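Local atomic coordinates of AT-less polyketide synthase (Streptomyces platensis subsp. rosaceus, PDB entry 4TKT), a protein that probably catalyses chain-elongating decarboxylative condensation of acyl and extender units, as a ketosynthase domain of the AT-less isomigrastatin polyketide synthase. Residues C237-E242 with A355-G360; G328-I333 with P394-A399. All coordinates share one frame; numbering follows the deposited sequence.

Contact 1: C237-E242 with A355-G360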
ATOM      1  N   CYS A 237      16.495   9.957   8.453  1.00 33.90           N
ATOM      2  CA  CYS A 237      17.237   9.056   7.585  1.00 34.65           C
ATOM      3  C   CYS A 237      17.902   9.867   6.483  1.00 41.76           C
ATOM      4  O   CYS A 237      17.304  10.112   5.435  1.00 45.03           O
ATOM      5  CB  CYS A 237      16.327   7.985   6.982  1.00 32.25           C
ATOM      6  SG  CYS A 237      15.849   6.672   8.127  1.00 40.03           S
ATOM      7  N   ARG A 238      19.134  10.299   6.729  1.00 38.13           N
ATOM      8  CA  ARG A 238      19.887  11.056   5.737  1.00 35.86           C
ATOM      9  C   ARG A 238      20.392  10.126   4.642  1.00 37.45           C
ATOM     10  O   ARG A 238      21.573   9.781   4.607  1.00 34.88           O
ATOM     11  CB  ARG A 238      21.059  11.790   6.387  1.00 35.26           C
ATOM     12  CG  ARG A 238      20.666  12.753   7.493  1.00 33.51           C
ATOM     13  CD  ARG A 238      21.895  13.461   8.029  1.00 42.95           C
ATOM     14  NE  ARG A 238      21.583  14.397   9.103  1.00 44.25           N
ATOM     15  CZ  ARG A 238      22.468  15.234   9.634  1.00 44.11           C
ATOM     16  NH1 ARG A 238      23.716  15.249   9.184  1.00 42.87           N
ATOM     17  NH2 ARG A 238      22.110  16.057  10.610  1.00 42.94           N
ATOM     18  N   SER A 239      19.486   9.723   3.758  1.00 35.68           N
ATOM     19  CA  SER A 239      19.805   8.774   2.697  1.00 31.89           C
ATOM     20  C   SER A 239      20.954   9.269   1.829  1.00 39.28           C
ATOM     21  O   SER A 239      20.790  10.204   1.044  1.00 46.34           O
ATOM     22  CB  SER A 239      18.576   8.511   1.832  1.00 31.32           C
ATOM     23  OG  SER A 239      17.465   8.137   2.628  1.00 33.86           O
ATOM     24  N   PHE A 240      22.113   8.635   1.994  1.00 36.59           N
ATOM     25  CA  PHE A 240      23.321   8.954   1.239  1.00 39.01           C
ATOM     26  C   PHE A 240      23.792  10.384   1.488  1.00 42.95           C
ATOM     27  O   PHE A 240      24.510  10.964   0.673  1.00 45.84           O
ATOM     28  CB  PHE A 240      23.093   8.716  -0.256  1.00 41.67           C
ATOM     29  CG  PHE A 240      22.454   7.395  -0.562  1.00 40.21           C
ATOM     30  CD1 PHE A 240      23.172   6.218  -0.431  1.00 39.69           C
ATOM     31  CD2 PHE A 240      21.133   7.327  -0.971  1.00 42.43           C
ATOM     32  CE1 PHE A 240      22.586   4.998  -0.705  1.00 41.86           C
ATOM     33  CE2 PHE A 240      20.541   6.110  -1.248  1.00 44.57           C
ATOM     34  CZ  PHE A 240      21.269   4.944  -1.115  1.00 44.71           C
ATOM     35  N   GLY A 241      23.395  10.943   2.626  1.00 35.80           N
ATOM     36  CA  GLY A 241      23.812  12.278   3.007  1.00 42.66           C
ATOM     37  C   GLY A 241      24.921  12.255   4.041  1.00 45.58           C
ATOM     38  O   GLY A 241      25.143  11.242   4.707  1.00 49.31           O
ATOM     39  N   GLU A 242      25.622  13.376   4.176  1.00 45.24           N
ATOM     40  CA  GLU A 242      26.694  13.488   5.154  1.00 46.85           C
ATOM     41  C   GLU A 242      26.125  13.605   6.565  1.00 43.76           C
ATOM     42  O   GLU A 242      25.132  14.297   6.785  1.00 46.06           O
ATOM     43  CB  GLU A 242      27.586  14.692   4.839  1.00 41.14           C
ATOM     44  N   ALA A 355      12.628   6.926  -0.142  1.00 40.18           N
ATOM     45  CA  ALA A 355      11.453   7.485   0.511  1.00 33.44           C
ATOM     46  C   ALA A 355      11.682   7.628   2.010  1.00 36.71           C
ATOM     47  O   ALA A 355      10.988   8.393   2.679  1.00 37.32           O
ATOM     48  CB  ALA A 355      10.234   6.617   0.244  1.00 32.72           C
ATOM     49  N   LYS A 356      12.659   6.893   2.534  1.00 31.64           N
ATOM     50  CA  LYS A 356      12.980   6.948   3.957  1.00 35.29           C
ATOM     51  C   LYS A 356      13.417   8.349   4.378  1.00 37.46           C
ATOM     52  O   LYS A 356      13.290   8.724   5.543  1.00 31.24           O
ATOM     53  CB  LYS A 356      14.068   5.931   4.301  1.00 30.06           C
ATOM     54  CG  LYS A 356      13.639   4.489   4.098  1.00 30.14           C
ATOM     55  CD  LYS A 356      14.594   3.524   4.774  1.00 28.42           C
ATOM     56  CE  LYS A 356      14.163   2.081   4.553  1.00 33.72           C
ATOM     57  NZ  LYS A 356      14.234   1.685   3.122  1.00 41.11           N
ATOM     58  N   SER A 357      13.922   9.124   3.425  1.00 35.53           N
ATOM     59  CA  SER A 357      14.292  10.505   3.693  1.00 34.91           C
ATOM     60  C   SER A 357      13.040  11.355   3.887  1.00 38.75           C
ATOM     61  O   SER A 357      13.106  12.461   4.422  1.00 44.68           O
ATOM     62  CB  SER A 357      15.152  11.065   2.558  1.00 39.58           C
ATOM     63  OG  SER A 357      14.446  11.062   1.329  1.00 46.51           O
ATOM     64  N   ASN A 358      11.900  10.828   3.450  1.00 40.05           N
ATOM     65  CA  ASN A 358      10.624  11.517   3.600  1.00 40.00           C
ATOM     66  C   ASN A 358       9.847  11.065   4.831  1.00 41.54           C
ATOM     67  O   ASN A 358       9.371  11.890   5.614  1.00 46.12           O
ATOM     68  CB  ASN A 358       9.754  11.310   2.358  1.00 34.96           C
ATOM     69  CG  ASN A 358      10.354  11.928   1.117  1.00 44.43           C
ATOM     70  OD1 ASN A 358      11.043  11.259   0.345  1.00 46.49           O
ATOM     71  ND2 ASN A 358      10.088  13.213   0.911  1.00 49.26           N
ATOM     72  N   ILE A 359       9.723   9.752   4.997  1.00 35.55           N
ATOM     73  CA  ILE A 359       8.808   9.191   5.985  1.00 30.45           C
ATOM     74  C   ILE A 359       9.500   8.335   7.039  1.00 31.19           C
ATOM     75  O   ILE A 359       8.854   7.835   7.961  1.00 29.30           O
ATOM     76  CB  ILE A 359       7.724   8.340   5.304  1.00 31.81           C
ATOM     77  CG1 ILE A 359       8.369   7.201   4.510  1.00 31.14           C
ATOM     78  CG2 ILE A 359       6.867   9.204   4.392  1.00 31.35           C
ATOM     79  CD1 ILE A 359       7.379   6.319   3.785  1.00 32.00           C
ATOM     80  N   GLY A 360      10.811   8.164   6.902  1.00 29.35           N
ATOM     81  CA  GLY A 360      11.569   7.382   7.861  1.00 28.35           C
ATOM     82  C   GLY A 360      11.668   5.918   7.483  1.00 34.72           C
ATOM     83  O   GLY A 360      11.269   5.515   6.389  1.00 35.27           O
TER
HETATM   84  O   HOH W   1      13.962  10.502   7.589  1.00 27.25           O
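Cys237 and Ser357 bring the two backbones together, with 5.1 Å between their CA atoms, where an irregular loop meets a single short helix, 356-359; residues 356-360, Lys-Ser-Asn-Ile-Gly, lead into His361 as in the KSNIGH active-site motif of ketosynthases. The loop bends through two overlapping turns, an inverse gamma turn centred on Arg238 and a type II beta turn from Arg238 to Gly241, while the helix ends at Gly360, whose positive phi of 91° suits glycine. Ser357 CA directs its hydrogen at Cys237 O, 3.5 Å away. A water bridges the backbones more firmly, accepting from Cys237 N at 2.7 Å and donating to Lys356 O at 2.8 Å. Cys237 presses CB against Lys356 O (3.4 Å) and lays SG alongside Gly360. Ser239 OG, anti to its own carbonyl carbon (chi1 -52°), passes 3.7 Å from Ser357 CB while hydrogen-bonded to Gly322 O. Lys356 lends its CB to the packing, then runs away to place NZ on His321 O. Ser357 OG turns back to Ser354 O and Leu387 N. Behind the short helix, Lys356 and Ile359 lean on helix 366-380, Ile359 also meets helix 24-32, and strand 350-353 leads into it.

Contact 2: G328-I333 with P394-A399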
ATOM      1  N   GLY A 328      26.159   1.450   6.306  1.00 44.17           N
ATOM      2  CA  GLY A 328      25.140   0.935   5.410  1.00 31.86           C
ATOM      3  C   GLY A 328      25.025   1.637   4.072  1.00 32.99           C
ATOM      4  O   GLY A 328      24.956   0.985   3.031  1.00 35.36           O
ATOM      5  N   ASP A 329      24.992   2.966   4.096  1.00 35.60           N
ATOM      6  CA  ASP A 329      24.810   3.741   2.871  1.00 39.56           C
ATOM      7  C   ASP A 329      25.945   3.542   1.856  1.00 35.95           C
ATOM      8  O   ASP A 329      25.668   3.279   0.686  1.00 46.87           O
ATOM      9  CB  ASP A 329      24.641   5.231   3.201  1.00 44.95           C
ATOM     10  CG  ASP A 329      23.210   5.594   3.568  1.00 49.67           C
ATOM     11  OD1 ASP A 329      22.388   4.675   3.774  1.00 46.11           O
ATOM     12  OD2 ASP A 329      22.910   6.804   3.651  1.00 51.66           O
ATOM     13  N   PRO A 330      27.220   3.657   2.283  1.00 37.06           N
ATOM     14  CA  PRO A 330      28.272   3.414   1.289  1.00 37.50           C
ATOM     15  C   PRO A 330      28.297   1.966   0.798  1.00 39.25           C
ATOM     16  O   PRO A 330      28.662   1.711  -0.350  1.00 40.96           O
ATOM     17  CB  PRO A 330      29.560   3.749   2.051  1.00 37.94           C
ATOM     18  CG  PRO A 330      29.129   4.629   3.169  1.00 37.48           C
ATOM     19  CD  PRO A 330      27.791   4.104   3.567  1.00 36.14           C
ATOM     20  N   ILE A 331      27.909   1.037   1.665  1.00 35.68           N
ATOM     21  CA  ILE A 331      27.873  -0.378   1.312  1.00 38.61           C
ATOM     22  C   ILE A 331      26.813  -0.651   0.245  1.00 42.46           C
ATOM     23  O   ILE A 331      27.051  -1.412  -0.693  1.00 49.38           O
ATOM     24  CB  ILE A 331      27.611  -1.255   2.555  1.00 33.76           C
ATOM     25  CG1 ILE A 331      28.906  -1.433   3.350  1.00 34.91           C
ATOM     26  CG2 ILE A 331      27.061  -2.615   2.163  1.00 33.10           C
ATOM     27  CD1 ILE A 331      28.750  -2.284   4.593  1.00 35.78           C
ATOM     28  N   GLU A 332      25.654  -0.013   0.381  1.00 40.28           N
ATOM     29  CA  GLU A 332      24.576  -0.192  -0.584  1.00 34.85           C
ATOM     30  C   GLU A 332      24.984   0.267  -1.980  1.00 39.52           C
ATOM     31  O   GLU A 332      24.688  -0.400  -2.972  1.00 42.93           O
ATOM     32  CB  GLU A 332      23.321   0.558  -0.140  1.00 38.34           C
ATOM     33  CG  GLU A 332      22.204   0.505  -1.170  1.00 43.96           C
ATOM     34  CD  GLU A 332      20.868   0.953  -0.620  1.00 47.28           C
ATOM     35  OE1 GLU A 332      19.836   0.583  -1.216  1.00 46.82           O
ATOM     36  OE2 GLU A 332      20.847   1.670   0.403  1.00 49.94           O
ATOM     37  N   ILE A 333      25.665   1.405  -2.056  1.00 41.23           N
ATOM     38  CA  ILE A 333      26.127   1.924  -3.338  1.00 42.15           C
ATOM     39  C   ILE A 333      27.194   1.010  -3.931  1.00 42.49           C
ATOM     40  O   ILE A 333      27.221   0.771  -5.139  1.00 40.39           O
ATOM     41  CB  ILE A 333      26.676   3.354  -3.201  1.00 41.27           C
ATOM     42  CG1 ILE A 333      25.562   4.294  -2.746  1.00 44.71           C
ATOM     43  CG2 ILE A 333      27.242   3.842  -4.520  1.00 41.61           C
ATOM     44  CD1 ILE A 333      24.367   4.294  -3.670  1.00 47.56           C
ATOM     45  N   PRO A 394      30.615  11.668   2.280  1.00 52.48           N
ATOM     46  CA  PRO A 394      31.997  11.765   1.789  1.00 50.44           C
ATOM     47  C   PRO A 394      32.585  10.433   1.322  1.00 51.39           C
ATOM     48  O   PRO A 394      33.497  10.431   0.494  1.00 51.14           O
ATOM     49  CB  PRO A 394      32.761  12.288   3.010  1.00 49.59           C
ATOM     50  CG  PRO A 394      31.739  13.007   3.813  1.00 50.09           C
ATOM     51  CD  PRO A 394      30.475  12.228   3.635  1.00 51.44           C
ATOM     52  N   ASP A 395      32.071   9.322   1.841  1.00 52.92           N
ATOM     53  CA  ASP A 395      32.565   7.999   1.466  1.00 55.00           C
ATOM     54  C   ASP A 395      32.029   7.537   0.114  1.00 53.81           C
ATOM     55  O   ASP A 395      32.498   6.543  -0.437  1.00 55.95           O
ATOM     56  CB  ASP A 395      32.198   6.963   2.534  1.00 55.01           C
ATOM     57  CG  ASP A 395      32.928   7.185   3.845  1.00 58.64           C
ATOM     58  OD1 ASP A 395      33.985   7.852   3.838  1.00 64.21           O
ATOM     59  OD2 ASP A 395      32.445   6.681   4.881  1.00 55.12           O
ATOM     60  N   ILE A 396      31.046   8.258  -0.419  1.00 51.63           N
ATOM     61  CA  ILE A 396      30.380   7.842  -1.649  1.00 47.07           C
ATOM     62  C   ILE A 396      30.766   8.703  -2.849  1.00 56.46           C
ATOM     63  O   ILE A 396      30.695   9.932  -2.799  1.00 50.10           O
ATOM     64  CB  ILE A 396      28.849   7.876  -1.488  1.00 50.46           C
ATOM     65  CG1 ILE A 396      28.417   6.991  -0.318  1.00 43.38           C
ATOM     66  CG2 ILE A 396      28.165   7.436  -2.774  1.00 45.76           C
ATOM     67  CD1 ILE A 396      26.922   6.921  -0.133  1.00 48.65           C
ATOM     68  N   ASP A 397      31.170   8.042  -3.929  1.00 56.66           N
ATOM     69  CA  ASP A 397      31.523   8.727  -5.167  1.00 57.27           C
ATOM     70  C   ASP A 397      30.471   8.462  -6.238  1.00 55.05           C
ATOM     71  O   ASP A 397      30.553   7.477  -6.972  1.00 52.53           O
ATOM     72  CB  ASP A 397      32.905   8.280  -5.651  1.00 62.17           C
ATOM     73  CG  ASP A 397      33.390   9.074  -6.848  1.00 73.02           C
ATOM     74  OD1 ASP A 397      32.844  10.169  -7.101  1.00 80.02           O
ATOM     75  OD2 ASP A 397      34.326   8.605  -7.530  1.00 74.42           O
ATOM     76  N   PHE A 398      29.481   9.345  -6.320  1.00 54.59           N
ATOM     77  CA  PHE A 398      28.398   9.188  -7.284  1.00 52.18           C
ATOM     78  C   PHE A 398      28.840   9.541  -8.696  1.00 54.56           C
ATOM     79  O   PHE A 398      28.247   9.082  -9.672  1.00 54.89           O
ATOM     80  CB  PHE A 398      27.197  10.043  -6.879  1.00 59.33           C
ATOM     81  CG  PHE A 398      26.241   9.341  -5.960  1.00 48.94           C
ATOM     82  CD1 PHE A 398      25.898   8.018  -6.181  1.00 47.86           C
ATOM     83  CD2 PHE A 398      25.694   9.998  -4.871  1.00 50.68           C
ATOM     84  CE1 PHE A 398      25.021   7.365  -5.340  1.00 45.74           C
ATOM     85  CE2 PHE A 398      24.814   9.350  -4.023  1.00 50.29           C
ATOM     86  CZ  PHE A 398      24.478   8.031  -4.258  1.00 44.69           C
ATOM     87  N   ALA A 399      29.885  10.357  -8.798  1.00 61.20           N
ATOM     88  CA  ALA A 399      30.437  10.742 -10.090  1.00 58.82           C
ATOM     89  C   ALA A 399      30.932   9.520 -10.856  1.00 67.32           C
ATOM     90  O   ALA A 399      30.708   9.399 -12.060  1.00 71.30           O
ATOM     91  CB  ALA A 399      31.561  11.746  -9.906  1.00 60.54           C
TER
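Ile396 is the bump of this contact, and the hollow that takes it lies on the first turn of helix 328-340, between Pro330 and Ile333. The arrangement belongs to the thiolase-like fold of ketosynthases: an irregular loop, on its way to strand 403-405, lies against the start of a helix, and apolar side chains do the joining. The backbones are nearest at Pro330 and Ile396, whose CA atoms are 5.7 Å apart. Ile396 CG1 rests on Pro330 CA at 3.9 Å, and its extended chain (chi2 -177°) carries CD1 deeper, to 3.9 Å from Asp329 O and into touch with Ile333 CG1. The other branch, CG2, takes a different course: it meets both Ile333 CG1 and CG2 while standing 3.8 Å above the centre of the Phe398 ring, covering one face. Ile396 is thus wedged between the helix and the aromatic ring that follows it in its own loop. An alanine here would probably open a gap between Pro330 and Ile333 and leave this face of Phe398 without its methyl cover, so that the ring could turn more readily. Toward the solvent side, Pro330 forms a smaller bump, its CG abutting Asp395 CB at 3.9 Å, with the exposed aspartate lying obliquely across it. At the other end, Phe398 also touches Phe403 and Leu405 of strand 403-405 and reaches back to the helix. Ile333, bent at chi2 (-57°), meets it at about a right angle, and its CD1 comes up to the ring edge, near the ring plane, 3.6 Å from Phe398 CE1.

How the contacts relate
Contacts 1 and 2 have centres 14 Å apart and interlock along the chain, their segments alternating. Phe240 joins them: its N is 2.6 Å from Asp329 OD2, a probable hydrogen bond, and Ile333 CD1, the methyl that also reaches Phe398, stands over the face of its ring, off-centre, 3.5 Å from Phe240 CE1. Phe240 further bonds through its backbone to Asn393, just before 394-399. Both contacts also converge on His321-Gly322: Glu332 accepts from their backbone N-H groups, while Lys356 NZ and Ser239 OG bond their carbonyls. His321, and His361 directly after 355-360, match the histidines of ketosynthase active-site motifs, so contact 1 probably borders the catalytic centre, with contact 2 farther out.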